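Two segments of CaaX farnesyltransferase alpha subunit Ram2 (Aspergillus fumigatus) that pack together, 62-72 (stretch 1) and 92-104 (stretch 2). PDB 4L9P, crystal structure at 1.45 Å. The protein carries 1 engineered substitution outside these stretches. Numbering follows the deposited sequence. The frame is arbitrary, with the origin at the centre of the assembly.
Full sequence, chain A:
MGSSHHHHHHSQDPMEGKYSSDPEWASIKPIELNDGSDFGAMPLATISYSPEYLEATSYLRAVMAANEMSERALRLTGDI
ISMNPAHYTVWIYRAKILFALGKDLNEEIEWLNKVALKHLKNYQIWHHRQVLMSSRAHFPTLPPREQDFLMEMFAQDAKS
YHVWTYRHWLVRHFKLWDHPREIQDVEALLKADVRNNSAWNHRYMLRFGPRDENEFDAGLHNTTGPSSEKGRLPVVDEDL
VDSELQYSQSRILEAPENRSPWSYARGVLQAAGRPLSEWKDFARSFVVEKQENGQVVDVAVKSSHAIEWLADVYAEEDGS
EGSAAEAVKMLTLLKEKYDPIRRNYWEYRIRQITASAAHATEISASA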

# COMPACT_ATOMS: atom_id res chain seq x y z
N ALA A 62 31.49 -10.85 -7.57
CA ALA A 62 32.71 -10.56 -8.30
C ALA A 62 32.46 -9.93 -9.66
O ALA A 62 33.14 -8.98 -10.04
CB ALA A 62 33.53 -11.89 -8.48
N VAL A 63 31.53 -10.47 -10.44
CA VAL A 63 31.28 -9.87 -11.74
C VAL A 63 30.73 -8.45 -11.63
O VAL A 63 31.10 -7.58 -12.42
CB VAL A 63 30.45 -10.76 -12.73
CG1 VAL A 63 31.28 -11.97 -13.13
CG2 VAL A 63 29.12 -11.21 -12.15
N MET A 64 29.82 -8.23 -10.66
CA MET A 64 29.28 -6.89 -10.56
C MET A 64 30.35 -5.89 -10.09
O MET A 64 30.39 -4.75 -10.55
CB MET A 64 28.09 -6.91 -9.60
CG MET A 64 26.88 -7.67 -10.18
SD MET A 64 25.39 -7.54 -9.18
CE MET A 64 25.98 -8.06 -7.60
N ALA A 65 31.22 -6.31 -9.17
CA ALA A 65 32.30 -5.45 -8.72
C ALA A 65 33.24 -5.05 -9.89
O ALA A 65 33.79 -3.94 -9.91
CB ALA A 65 33.11 -6.16 -7.61
N ALA A 66 33.42 -5.96 -10.84
CA ALA A 66 34.25 -5.69 -12.03
C ALA A 66 33.46 -4.98 -13.15
O ALA A 66 34.02 -4.64 -14.18
CB ALA A 66 34.82 -7.03 -12.53
N ASN A 67 32.15 -4.80 -12.95
CA ASN A 67 31.28 -4.26 -13.98
C ASN A 67 31.37 -5.08 -15.27
O ASN A 67 31.35 -4.54 -16.37
CB ASN A 67 31.56 -2.76 -14.23
CG ASN A 67 30.38 -2.05 -14.89
OD1 ASN A 67 29.22 -2.35 -14.63
ND2 ASN A 67 30.68 -1.15 -15.80
N GLU A 68 31.45 -6.40 -15.10
CA GLU A 68 31.64 -7.30 -16.23
C GLU A 68 30.37 -7.47 -17.03
O GLU A 68 29.29 -7.82 -16.44
CB GLU A 68 32.10 -8.66 -15.73
CG GLU A 68 32.25 -9.66 -16.87
CD GLU A 68 32.85 -11.00 -16.44
OE1 GLU A 68 33.81 -11.02 -15.64
OE2 GLU A 68 32.33 -12.04 -16.91
N MET A 69 30.43 -7.16 -18.32
CA MET A 69 29.34 -7.34 -19.27
C MET A 69 29.74 -8.46 -20.18
O MET A 69 30.60 -8.26 -21.06
CB MET A 69 29.11 -6.06 -20.09
CG MET A 69 28.83 -4.78 -19.24
SD MET A 69 27.18 -4.76 -18.53
CE MET A 69 27.55 -5.00 -16.83
N SER A 70 29.21 -9.65 -19.97
CA SER A 70 29.70 -10.81 -20.69
C SER A 70 28.61 -11.85 -20.82
O SER A 70 27.62 -11.86 -20.06
CB SER A 70 30.86 -11.40 -19.90
OG SER A 70 30.39 -12.04 -18.71
N GLU A 71 28.77 -12.76 -21.73
CA GLU A 71 27.86 -13.89 -21.84
C GLU A 71 27.85 -14.78 -20.59
O GLU A 71 26.77 -15.25 -20.17
CB GLU A 71 28.19 -14.73 -23.08
CG GLU A 71 27.96 -13.99 -24.38
CD GLU A 71 26.51 -13.85 -24.75
OE1 GLU A 71 25.63 -14.48 -24.12
OE2 GLU A 71 26.22 -13.08 -25.71
N ARG A 72 29.01 -15.05 -19.99
CA ARG A 72 29.00 -15.87 -18.78
C ARG A 72 28.21 -15.17 -17.67
O ARG A 72 27.48 -15.83 -16.94
CB ARG A 72 30.43 -16.28 -18.31
CG ARG A 72 31.29 -15.14 -17.81
CD ARG A 72 32.67 -15.67 -17.29
NE ARG A 72 33.41 -14.52 -16.81
CZ ARG A 72 34.70 -14.55 -16.55
NH1 ARG A 72 35.35 -15.71 -16.71
NH2 ARG A 72 35.29 -13.45 -16.13
N ILE A 92 18.40 -6.17 -12.26
CA ILE A 92 18.91 -4.91 -12.78
C ILE A 92 20.26 -5.11 -13.48
O ILE A 92 20.50 -4.55 -14.57
CB ILE A 92 19.06 -3.90 -11.63
CG1 ILE A 92 17.64 -3.58 -11.11
CG2 ILE A 92 19.82 -2.62 -12.06
CD1 ILE A 92 17.65 -3.07 -9.80
N TYR A 93 21.13 -5.96 -12.90
CA TYR A 93 22.41 -6.24 -13.55
C TYR A 93 22.17 -7.00 -14.88
O TYR A 93 22.81 -6.70 -15.89
CB TYR A 93 23.24 -7.06 -12.57
CG TYR A 93 24.59 -7.45 -13.08
CD1 TYR A 93 25.45 -6.54 -13.58
CD2 TYR A 93 24.98 -8.80 -13.04
CE1 TYR A 93 26.76 -6.96 -14.08
CE2 TYR A 93 26.20 -9.23 -13.48
CZ TYR A 93 27.10 -8.31 -14.00
OH TYR A 93 28.33 -8.81 -14.45
N ARG A 94 21.24 -7.94 -14.92
CA ARG A 94 20.90 -8.63 -16.17
C ARG A 94 20.52 -7.63 -17.25
O ARG A 94 20.99 -7.76 -18.37
CB ARG A 94 19.76 -9.66 -15.93
CG ARG A 94 19.35 -10.39 -17.18
CD ARG A 94 18.29 -11.47 -16.88
NE ARG A 94 17.98 -12.22 -18.11
CZ ARG A 94 18.59 -13.34 -18.46
NH1 ARG A 94 19.55 -13.83 -17.69
NH2 ARG A 94 18.23 -13.95 -19.60
N ALA A 95 19.65 -6.65 -16.94
CA ALA A 95 19.26 -5.74 -17.97
C ALA A 95 20.46 -4.93 -18.48
O ALA A 95 20.56 -4.67 -19.69
CB ALA A 95 18.16 -4.77 -17.46
N LYS A 96 21.35 -4.53 -17.58
CA LYS A 96 22.58 -3.82 -18.03
C LYS A 96 23.34 -4.67 -19.03
O LYS A 96 23.75 -4.15 -20.08
CB LYS A 96 23.49 -3.55 -16.84
CG LYS A 96 22.99 -2.47 -15.92
CD LYS A 96 24.07 -2.29 -14.82
CE LYS A 96 23.75 -1.16 -13.86
NZ LYS A 96 24.92 -1.02 -12.93
N ILE A 97 23.51 -5.96 -18.75
CA ILE A 97 24.28 -6.83 -19.65
C ILE A 97 23.57 -6.96 -21.00
O ILE A 97 24.19 -6.85 -22.05
CB ILE A 97 24.44 -8.24 -19.07
CG1 ILE A 97 25.21 -8.20 -17.74
CG2 ILE A 97 25.16 -9.15 -20.10
CD1 ILE A 97 25.12 -9.48 -16.92
N LEU A 98 22.26 -7.16 -21.03
CA LEU A 98 21.53 -7.33 -22.27
C LEU A 98 21.72 -6.13 -23.16
O LEU A 98 21.96 -6.29 -24.34
CB LEU A 98 20.03 -7.47 -21.96
CG LEU A 98 19.66 -8.78 -21.27
CD1 LEU A 98 18.20 -8.63 -20.71
CD2 LEU A 98 19.71 -9.93 -22.26
N PHE A 99 21.59 -4.92 -22.61
CA PHE A 99 21.81 -3.74 -23.44
C PHE A 99 23.29 -3.57 -23.86
O PHE A 99 23.57 -3.29 -25.04
CB PHE A 99 21.25 -2.53 -22.72
CG PHE A 99 19.77 -2.46 -22.80
CD1 PHE A 99 19.12 -2.07 -23.99
CD2 PHE A 99 18.99 -2.77 -21.70
CE1 PHE A 99 17.71 -2.01 -24.07
CE2 PHE A 99 17.60 -2.68 -21.77
CZ PHE A 99 16.97 -2.32 -22.95
N ALA A 100 24.22 -3.79 -22.92
CA ALA A 100 25.65 -3.61 -23.25
C ALA A 100 26.13 -4.56 -24.34
O ALA A 100 26.99 -4.20 -25.18
CB ALA A 100 26.45 -3.79 -22.02
N LEU A 101 25.60 -5.76 -24.39
CA LEU A 101 26.03 -6.74 -25.40
C LEU A 101 25.19 -6.72 -26.66
O LEU A 101 25.47 -7.49 -27.60
CB LEU A 101 26.01 -8.15 -24.82
CG LEU A 101 26.93 -8.39 -23.64
CD1 LEU A 101 26.83 -9.86 -23.22
CD2 LEU A 101 28.39 -8.01 -23.96
N GLY A 102 24.18 -5.85 -26.72
CA GLY A 102 23.31 -5.83 -27.88
C GLY A 102 22.60 -7.16 -28.06
O GLY A 102 22.45 -7.63 -29.20
N LYS A 103 22.16 -7.78 -26.95
CA LYS A 103 21.47 -9.07 -27.09
C LYS A 103 20.12 -8.89 -27.80
O LYS A 103 19.47 -7.82 -27.75
CB LYS A 103 21.20 -9.64 -25.68
CG LYS A 103 22.50 -9.92 -24.90
CD LYS A 103 23.43 -10.97 -25.67
CE LYS A 103 22.70 -12.34 -25.82
NZ LYS A 103 23.51 -13.33 -26.64
N ASP A 104 19.63 -9.98 -28.37
CA ASP A 104 18.33 -10.00 -29.05
C ASP A 104 17.24 -9.97 -27.95
O ASP A 104 17.08 -10.92 -27.17
CB ASP A 104 18.24 -11.33 -29.84
CG ASP A 104 16.96 -11.48 -30.66
OD1 ASP A 104 15.87 -11.09 -30.20
OD2 ASP A 104 17.04 -11.96 -31.82
O HOH W 1 27.26 -0.37 -14.30

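Polar contacts across the interface are few. The phenol of Tyr93, a buried residue whose CA-to-CB bond points toward stretch 1, donates a very short hydrogen bond from OH to Glu68 O (2.4 Å). The acceptor is a backbone carbonyl, lying at the ring edge in the loop after the first helix. At the far end, Glu71 and Lys103 form a salt bridge, with NZ of Lys103 2.9 Å from OE2 of Glu71. A single water bridges the two exposed residues Asn67 and Lys96, donating to Asn67 OD1 and accepting from Lys96 NZ, each at 2.8 Å.

Apolar side chains pack against the same tyrosine. Met64 CG sits 3.5 Å from the centroid of the Tyr93 ring and only 7° off its normal, a CH-pi contact over one face, while Met64 SD lies obliquely at 4.4 Å from that centroid. Met69 continues the packing along the second helix: its CE is 3.5 Å from Tyr93 CE1, and its SD lies 3.7 Å from both Ile97 CA and Ala100 CB. Leu101 CD1 packs 3.6 Å from Ser70 C, against backbone.

Within stretch 1, the Glu68 carboxylate is held by Ser70 and Arg72. Its OE2 accepts from Ser70 OG (2.6 Å) and Arg72 NE (2.7 Å), and its OE1 from Arg72 NH2 (2.9 Å).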